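Local coordinates for penaeus monodon metallodensovirus major capsid protein (Penaeus monodon metallodensovirus, PDB 6WH7) that forms, in sixty copies, the icosahedral capsid of a shrimp densovirus, a shell that presumably encloses the viral genome, at residues A[91-101]-A[179-187]; A[237-245]-A[261-269]. All blocks are in the same frame, centred on the assembly; numbering follows the deposited sequence.

Contact 1. Residues A[91-101]-A[179-187]; sequences YCEYNTGTYGL and PVSSMRELD
Arg184 and Asn95 make the backbone bond of this contact: Arg184 N donates to Asn95 O over 2.9 Å. The arginine side chain then runs on past the 93-96 backbone, where its methylenes pack before the guanidinium is reached. Its CD lies 3.5 Å from Glu93 O, and a bend at chi3 (62°) turns NE toward the Tyr94 ring, 3.5 Å from CD1. The two side chains cross at about a right angle, yet the ring and guanidinium planes are only 24° apart.

Asn95 turns CB toward the other segment, 4.1 Å from Met183 CB, and its amide ND2 settles 3.8 Å from Ser181 CA. Glu185, bent at chi2, brings its carboxylate beside Thr96, with OE2 3.8 Å from Gly97 N. Two small residues close the other end: Ser181 CB rests 3.6 Å from Gly100 C, and glycine suits this position because a side chain there would point into Ser181 O. Leu101 CD1 reaches Ser181 OG.

In the jelly roll of parvovirus capsid proteins, this joins the loop between strands C and D to that between E and F. Gly97, with its positive phi, turns the chain into helix 99-102.

Behind this shell, Thr96 OG1 sits 3.9 Å above the centre of the Tyr94 ring. Arg184 NH1 is bonded to Thr295 OG1 and Phe90 O, and Tyr94 OH to Arg67 O, which tie both groups to the barrel and its flanking helix. Tyr94 also packs on Thr203 of one neighbouring subunit and Val308 of another.

Contact 2. Residues A[237-245]-A[261-269]; sequences AYVPQNNDS and RGVNNRGMA
Asn242 and Arg266 meet within the long loop that links strands G and H of the jelly roll, where the chain doubles back on itself without forming a regular ladder. The hydrogen bonds come from Asn242. Its backbone N donates to Arg266 O over 2.7 Å, at an N-H...O angle of 150°. Its side-chain ND2 makes a weak bond to Val263 O and a further one to Met362 O, while OD1 accepts from Ala248 N. An amide suits this buried place because it can donate and accept at once.

A CA-H...O contact adds to these, Asn265 CA lying 3.1 Å from Asn242 O. At the subunit boundary, Arg261 NE pairs with Asp367 OD1 of a neighbouring subunit in a salt bridge.

Packing without hydrogen bonds lies at the other end of the contact. Met268, flexible and unbranched, bends at chi3 (-76°) and brings its CE against both methyls of Val239, 3.7 Å from CG1. The Gln241 chain, extended beyond CG, crosses Met268 at about a right angle and lays NE2 against its CB, CG and CE. Glycine suits position 267, where a side chain would meet the Asn243 amide: Asn243 OD1 lies 3.1 Å from Gly267 CA.

How the contacts relate
Both contacts join the connections between the strands of one jelly roll, which include short helices and a strand end, contact 1 pairing the CD and EF loops and contact 2 folding the GH loop on itself. Their centres are 24 Å apart; the nearest atoms are about 4 Å apart without touching. Contact 1 is partly buried and relies on a long arginine laid against Tyr94, an asparagine and close-set serine and glycine, with Tyr94 and Tyr99 packed against two other subunits. Contact 2 is mostly buried and relies on amides, glycine and a methionine, and a further subunit packs along much of it. The region of helix 88-92 serves both: Trp85 bonds Tyr91 OH through its O and Ala269 O through its NE1, and Met88 touches Val239 and Pro240.

Contact 1. Residues A[91-101]-A[179-187]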
loop_
_atom_site.group_PDB
_atom_site.type_symbol
_atom_site.label_atom_id
_atom_site.label_comp_id
_atom_site.label_asym_id
_atom_site.label_seq_id
_atom_site.Cartn_x
_atom_site.Cartn_y
_atom_site.Cartn_z
ATOM N N TYR A 91 32.013 85.966 31.738
ATOM C CA TYR A 91 31.127 85.420 30.722
ATOM C C TYR A 91 30.032 86.374 30.269
ATOM O O TYR A 91 29.762 86.490 29.071
ATOM C CB TYR A 91 30.508 84.141 31.256
ATOM C CG TYR A 91 31.534 83.105 31.546
ATOM C CD1 TYR A 91 31.944 82.226 30.569
ATOM C CD2 TYR A 91 32.120 83.020 32.791
ATOM C CE1 TYR A 91 32.885 81.282 30.828
ATOM C CE2 TYR A 91 33.060 82.080 33.056
ATOM C CZ TYR A 91 33.440 81.209 32.072
ATOM O OH TYR A 91 34.387 80.254 32.324
ATOM N N CYS A 92 29.362 87.025 31.206
ATOM C CA CYS A 92 28.167 87.799 30.913
ATOM C C CYS A 92 28.427 89.289 30.790
ATOM O O CYS A 92 27.480 90.060 30.632
ATOM C CB CYS A 92 27.092 87.515 31.961
ATOM S SG CYS A 92 27.670 87.503 33.632
ATOM N N GLU A 93 29.677 89.710 30.859
ATOM C CA GLU A 93 30.033 91.113 30.788
ATOM C C GLU A 93 31.263 91.246 29.913
ATOM O O GLU A 93 32.234 90.508 30.095
ATOM C CB GLU A 93 30.272 91.655 32.192
ATOM C CG GLU A 93 30.724 93.059 32.276
ATOM C CD GLU A 93 30.653 93.562 33.687
ATOM O OE1 GLU A 93 30.159 92.805 34.543
ATOM O OE2 GLU A 93 31.100 94.697 33.951
ATOM N N TYR A 94 31.224 92.163 28.958
ATOM C CA TYR A 94 32.213 92.184 27.889
ATOM C C TYR A 94 33.218 93.272 28.224
ATOM O O TYR A 94 32.995 94.446 27.936
ATOM C CB TYR A 94 31.513 92.441 26.560
ATOM C CG TYR A 94 32.358 92.316 25.322
ATOM C CD1 TYR A 94 32.707 91.072 24.833
ATOM C CD2 TYR A 94 32.752 93.432 24.607
ATOM C CE1 TYR A 94 33.452 90.940 23.699
ATOM C CE2 TYR A 94 33.501 93.307 23.465
ATOM C CZ TYR A 94 33.847 92.056 23.017
ATOM O OH TYR A 94 34.595 91.911 21.879
ATOM N N ASN A 95 34.364 92.872 28.751
ATOM C CA ASN A 95 35.397 93.808 29.169
ATOM C C ASN A 95 36.556 93.621 28.209
ATOM O O ASN A 95 37.360 92.701 28.362
ATOM C CB ASN A 95 35.819 93.544 30.607
ATOM C CG ASN A 95 34.725 93.835 31.601
ATOM O OD1 ASN A 95 34.364 92.984 32.405
ATOM N ND2 ASN A 95 34.220 95.054 31.582
ATOM N N THR A 96 36.662 94.526 27.249
ATOM C CA THR A 96 37.660 94.420 26.204
ATOM C C THR A 96 37.942 95.818 25.701
ATOM O O THR A 96 37.022 96.628 25.596
ATOM C CB THR A 96 37.175 93.530 25.057
ATOM O OG1 THR A 96 36.829 92.239 25.561
ATOM C CG2 THR A 96 38.261 93.369 24.022
ATOM N N GLY A 97 39.202 96.091 25.387
ATOM C CA GLY A 97 39.525 97.327 24.696
ATOM C C GLY A 97 38.949 98.532 25.398
ATOM O O GLY A 97 39.160 98.747 26.595
ATOM N N THR A 98 38.198 99.328 24.643
ATOM C CA THR A 98 37.583 100.531 25.179
ATOM C C THR A 98 36.281 100.241 25.916
ATOM O O THR A 98 35.869 101.048 26.755
ATOM C CB THR A 98 37.343 101.527 24.042
ATOM O OG1 THR A 98 38.571 101.741 23.340
ATOM C CG2 THR A 98 36.875 102.870 24.579
ATOM N N TYR A 99 35.647 99.097 25.643
ATOM C CA TYR A 99 34.341 98.788 26.221
ATOM C C TYR A 99 34.351 98.914 27.736
ATOM O O TYR A 99 33.620 99.727 28.308
ATOM C CB TYR A 99 33.913 97.382 25.822
ATOM C CG TYR A 99 33.728 97.189 24.348
ATOM C CD1 TYR A 99 32.512 97.444 23.741
ATOM C CD2 TYR A 99 34.772 96.740 23.563
ATOM C CE1 TYR A 99 32.348 97.257 22.393
ATOM C CE2 TYR A 99 34.618 96.556 22.223
ATOM C CZ TYR A 99 33.408 96.815 21.640
ATOM O OH TYR A 99 33.273 96.619 20.294
ATOM N N GLY A 100 35.156 98.086 28.403
ATOM C CA GLY A 100 35.198 98.104 29.855
ATOM C C GLY A 100 35.453 99.478 30.436
ATOM O O GLY A 100 34.957 99.803 31.516
ATOM N N LEU A 101 36.224 100.303 29.733
ATOM C CA LEU A 101 36.473 101.662 30.196
ATOM C C LEU A 101 35.301 102.586 29.905
ATOM O O LEU A 101 35.109 103.579 30.614
ATOM C CB LEU A 101 37.736 102.227 29.542
ATOM C CG LEU A 101 39.144 101.684 29.819
ATOM C CD1 LEU A 101 39.286 100.200 29.546
ATOM C CD2 LEU A 101 40.141 102.447 28.975
ATOM N N PRO A 179 43.148 95.088 35.954
ATOM C CA PRO A 179 41.915 95.859 35.793
ATOM C C PRO A 179 40.739 94.942 35.513
ATOM O O PRO A 179 40.840 93.995 34.734
ATOM C CB PRO A 179 42.222 96.758 34.594
ATOM C CG PRO A 179 43.687 96.852 34.573
ATOM C CD PRO A 179 44.172 95.510 34.990
ATOM N N VAL A 180 39.612 95.225 36.164
ATOM C CA VAL A 180 38.444 94.392 35.939
ATOM C C VAL A 180 37.836 94.702 34.583
ATOM O O VAL A 180 37.096 93.882 34.035
ATOM C CB VAL A 180 37.410 94.581 37.064
ATOM C CG1 VAL A 180 36.626 95.856 36.868
ATOM C CG2 VAL A 180 36.515 93.403 37.170
ATOM N N SER A 181 38.149 95.868 34.020
ATOM C CA SER A 181 37.688 96.249 32.695
ATOM C C SER A 181 38.499 95.604 31.591
ATOM O O SER A 181 38.113 95.688 30.423
ATOM C CB SER A 181 37.750 97.763 32.536
ATOM O OG SER A 181 39.087 98.216 32.601
ATOM N N SER A 182 39.628 95.004 31.929
ATOM C CA SER A 182 40.484 94.315 30.983
ATOM C C SER A 182 40.236 92.817 30.967
ATOM O O SER A 182 41.020 92.080 30.369
ATOM C CB SER A 182 41.941 94.610 31.299
ATOM O OG SER A 182 42.770 94.012 30.336
ATOM N N MET A 183 39.186 92.354 31.642
ATOM C CA MET A 183 39.074 90.950 32.020
ATOM C C MET A 183 39.099 90.018 30.815
ATOM O O MET A 183 39.799 89.001 30.826
ATOM C CB MET A 183 37.802 90.737 32.832
ATOM C CG MET A 183 37.654 89.338 33.361
ATOM S SD MET A 183 36.241 89.165 34.447
ATOM C CE MET A 183 36.847 90.017 35.885
ATOM N N ARG A 184 38.336 90.333 29.768
ATOM C CA ARG A 184 38.150 89.337 28.717
ATOM C C ARG A 184 39.359 89.199 27.807
ATOM O O ARG A 184 39.684 88.084 27.394
ATOM C CB ARG A 184 36.906 89.626 27.893
ATOM C CG ARG A 184 35.634 89.234 28.576
ATOM C CD ARG A 184 34.490 89.453 27.643
ATOM N NE ARG A 184 34.625 88.619 26.458
ATOM C CZ ARG A 184 34.185 87.375 26.370
ATOM N NH1 ARG A 184 33.567 86.819 27.395
ATOM N NH2 ARG A 184 34.356 86.693 25.254
ATOM N N GLU A 185 40.037 90.284 27.455
ATOM C CA GLU A 185 41.323 90.091 26.801
ATOM C C GLU A 185 42.304 89.676 27.876
ATOM O O GLU A 185 42.481 90.386 28.868
ATOM C CB GLU A 185 41.791 91.342 26.056
ATOM C CG GLU A 185 42.293 92.515 26.874
ATOM C CD GLU A 185 41.178 93.329 27.441
ATOM O OE1 GLU A 185 40.027 92.871 27.364
ATOM O OE2 GLU A 185 41.442 94.444 27.929
ATOM N N LEU A 186 42.926 88.519 27.711
ATOM C CA LEU A 186 43.450 87.845 28.887
ATOM C C LEU A 186 44.843 88.404 29.093
ATOM O O LEU A 186 45.823 87.940 28.516
ATOM C CB LEU A 186 43.456 86.344 28.645
ATOM C CG LEU A 186 42.084 85.769 28.299
ATOM C CD1 LEU A 186 42.209 84.375 27.752
ATOM C CD2 LEU A 186 41.198 85.761 29.512
ATOM N N ASP A 187 44.918 89.428 29.933
ATOM C CA ASP A 187 46.162 90.084 30.283
ATOM C C ASP A 187 46.606 89.845 31.712
ATOM O O ASP A 187 47.625 90.405 32.119
ATOM C CB ASP A 187 46.061 91.583 30.011
ATOM C CG ASP A 187 44.907 92.215 30.722
ATOM O OD1 ASP A 187 44.062 91.475 31.259
ATOM O OD2 ASP A 187 44.846 93.459 30.756
#

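Contact 2. Residues A[237-245]-A[261-269]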
loop_
_atom_site.group_PDB
_atom_site.type_symbol
_atom_site.label_atom_id
_atom_site.label_comp_id
_atom_site.label_asym_id
_atom_site.label_seq_id
_atom_site.Cartn_x
_atom_site.Cartn_y
_atom_site.Cartn_z
ATOM N N ALA A 237 31.182 88.646 41.483
ATOM C CA ALA A 237 31.211 87.383 42.191
ATOM C C ALA A 237 31.831 86.319 41.303
ATOM O O ALA A 237 31.726 86.373 40.078
ATOM C CB ALA A 237 29.804 86.953 42.597
ATOM N N TYR A 238 32.503 85.361 41.929
ATOM C CA TYR A 238 32.869 84.155 41.212
ATOM C C TYR A 238 31.605 83.421 40.798
ATOM O O TYR A 238 30.523 83.658 41.335
ATOM C CB TYR A 238 33.717 83.232 42.080
ATOM C CG TYR A 238 35.057 83.770 42.485
ATOM C CD1 TYR A 238 36.150 83.652 41.650
ATOM C CD2 TYR A 238 35.243 84.351 43.721
ATOM C CE1 TYR A 238 37.376 84.121 42.020
ATOM C CE2 TYR A 238 36.470 84.821 44.098
ATOM C CZ TYR A 238 37.533 84.704 43.241
ATOM O OH TYR A 238 38.762 85.178 43.608
ATOM N N VAL A 239 31.734 82.530 39.822
ATOM C CA VAL A 239 30.567 81.734 39.472
ATOM C C VAL A 239 30.350 80.884 40.714
ATOM O O VAL A 239 31.322 80.583 41.420
ATOM C CB VAL A 239 30.765 80.859 38.224
ATOM C CG1 VAL A 239 31.617 81.547 37.166
ATOM C CG2 VAL A 239 31.186 79.469 38.586
ATOM N N PRO A 240 29.121 80.513 41.048
ATOM C CA PRO A 240 28.891 79.772 42.291
ATOM C C PRO A 240 29.746 78.516 42.374
ATOM O O PRO A 240 29.746 77.679 41.472
ATOM C CB PRO A 240 27.404 79.445 42.216
ATOM C CG PRO A 240 26.846 80.549 41.410
ATOM C CD PRO A 240 27.864 80.894 40.395
ATOM N N GLN A 241 30.479 78.387 43.478
ATOM C CA GLN A 241 31.408 77.286 43.677
ATOM C C GLN A 241 31.471 76.950 45.151
ATOM O O GLN A 241 31.447 77.843 45.993
ATOM C CB GLN A 241 32.818 77.629 43.205
ATOM C CG GLN A 241 32.958 77.855 41.740
ATOM C CD GLN A 241 34.323 78.336 41.385
ATOM O OE1 GLN A 241 35.053 78.824 42.227
ATOM N NE2 GLN A 241 34.666 78.239 40.128
ATOM N N ASN A 242 31.585 75.668 45.451
ATOM C CA ASN A 242 31.810 75.184 46.805
ATOM C C ASN A 242 33.254 74.714 46.875
ATOM O O ASN A 242 33.604 73.697 46.278
ATOM C CB ASN A 242 30.831 74.066 47.138
ATOM C CG ASN A 242 29.421 74.569 47.326
ATOM O OD1 ASN A 242 29.204 75.700 47.737
ATOM N ND2 ASN A 242 28.453 73.737 46.996
ATOM N N ASN A 243 34.088 75.448 47.604
ATOM C CA ASN A 243 35.531 75.284 47.533
ATOM C C ASN A 243 36.133 75.404 48.920
ATOM O O ASN A 243 35.444 75.674 49.902
ATOM C CB ASN A 243 36.180 76.354 46.654
ATOM C CG ASN A 243 35.816 76.221 45.226
ATOM O OD1 ASN A 243 35.423 75.158 44.777
ATOM N ND2 ASN A 243 35.955 77.298 44.484
ATOM N N ASP A 244 37.450 75.235 48.979
ATOM C CA ASP A 244 38.208 75.730 50.116
ATOM C C ASP A 244 38.186 77.247 50.178
ATOM O O ASP A 244 38.310 77.825 51.260
ATOM C CB ASP A 244 39.651 75.250 50.026
ATOM C CG ASP A 244 40.290 75.601 48.700
ATOM O OD1 ASP A 244 39.551 75.915 47.751
ATOM O OD2 ASP A 244 41.531 75.621 48.616
ATOM N N SER A 245 38.107 77.900 49.025
ATOM C CA SER A 245 38.128 79.352 48.972
ATOM C C SER A 245 36.754 79.955 49.196
ATOM O O SER A 245 36.640 81.045 49.762
ATOM C CB SER A 245 38.682 79.811 47.625
ATOM O OG SER A 245 40.007 79.360 47.434
ATOM N N ARG A 261 22.232 76.070 52.293
ATOM C CA ARG A 261 23.605 75.830 52.688
ATOM C C ARG A 261 24.312 75.114 51.554
ATOM O O ARG A 261 23.759 74.187 50.962
ATOM C CB ARG A 261 23.662 75.002 53.963
ATOM C CG ARG A 261 22.899 75.606 55.117
ATOM C CD ARG A 261 23.445 76.954 55.500
ATOM N NE ARG A 261 24.830 76.886 55.941
ATOM C CZ ARG A 261 25.204 76.602 57.181
ATOM N NH1 ARG A 261 24.296 76.365 58.110
ATOM N NH2 ARG A 261 26.486 76.563 57.493
ATOM N N GLY A 262 25.524 75.556 51.247
ATOM C CA GLY A 262 26.294 74.920 50.202
ATOM C C GLY A 262 26.785 73.545 50.609
ATOM O O GLY A 262 27.062 73.274 51.773
ATOM N N VAL A 263 26.904 72.672 49.618
ATOM C CA VAL A 263 27.174 71.255 49.823
ATOM C C VAL A 263 27.984 70.743 48.638
ATOM O O VAL A 263 27.819 71.222 47.514
ATOM C CB VAL A 263 25.846 70.478 49.997
ATOM C CG1 VAL A 263 26.054 69.001 49.910
ATOM C CG2 VAL A 263 25.223 70.787 51.332
ATOM N N ASN A 264 28.889 69.800 48.896
ATOM C CA ASN A 264 29.483 68.865 47.932
ATOM C C ASN A 264 30.698 69.307 47.122
ATOM O O ASN A 264 31.064 68.554 46.225
ATOM C CB ASN A 264 28.464 68.322 46.918
ATOM C CG ASN A 264 27.648 67.202 47.473
ATOM O OD1 ASN A 264 28.032 66.576 48.454
ATOM N ND2 ASN A 264 26.530 66.914 46.834
ATOM N N ASN A 265 31.264 70.491 47.304
ATOM C CA ASN A 265 32.495 70.787 46.569
ATOM C C ASN A 265 32.357 70.691 45.058
ATOM O O ASN A 265 32.794 69.710 44.456
ATOM C CB ASN A 265 33.639 69.864 46.991
ATOM C CG ASN A 265 34.952 70.234 46.330
ATOM O OD1 ASN A 265 35.199 71.391 46.021
ATOM N ND2 ASN A 265 35.788 69.242 46.091
ATOM N N ARG A 266 31.715 71.662 44.438
ATOM C CA ARG A 266 31.825 71.859 43.004
ATOM C C ARG A 266 32.616 73.138 42.799
ATOM O O ARG A 266 32.211 74.200 43.274
ATOM C CB ARG A 266 30.454 71.950 42.344
ATOM C CG ARG A 266 30.492 71.903 40.847
ATOM C CD ARG A 266 29.125 72.165 40.291
ATOM N NE ARG A 266 28.163 71.148 40.678
ATOM C CZ ARG A 266 27.906 70.058 39.973
ATOM N NH1 ARG A 266 28.528 69.849 38.826
ATOM N NH2 ARG A 266 27.013 69.189 40.407
ATOM N N GLY A 267 33.740 73.037 42.106
ATOM C CA GLY A 267 34.584 74.193 41.903
ATOM C C GLY A 267 35.248 74.099 40.553
ATOM O O GLY A 267 35.141 73.091 39.858
ATOM N N MET A 268 35.927 75.170 40.175
ATOM C CA MET A 268 36.616 75.220 38.898
ATOM C C MET A 268 38.109 75.349 39.106
ATOM O O MET A 268 38.559 76.176 39.897
ATOM C CB MET A 268 36.107 76.363 38.030
ATOM C CG MET A 268 34.708 76.130 37.573
ATOM S SD MET A 268 34.207 77.190 36.233
ATOM C CE MET A 268 33.957 78.648 37.121
ATOM N N ALA A 269 38.860 74.534 38.385
ATOM C CA ALA A 269 40.303 74.562 38.470
ATOM C C ALA A 269 40.853 75.810 37.797
ATOM O O ALA A 269 40.212 76.424 36.941
ATOM C CB ALA A 269 40.896 73.314 37.828
#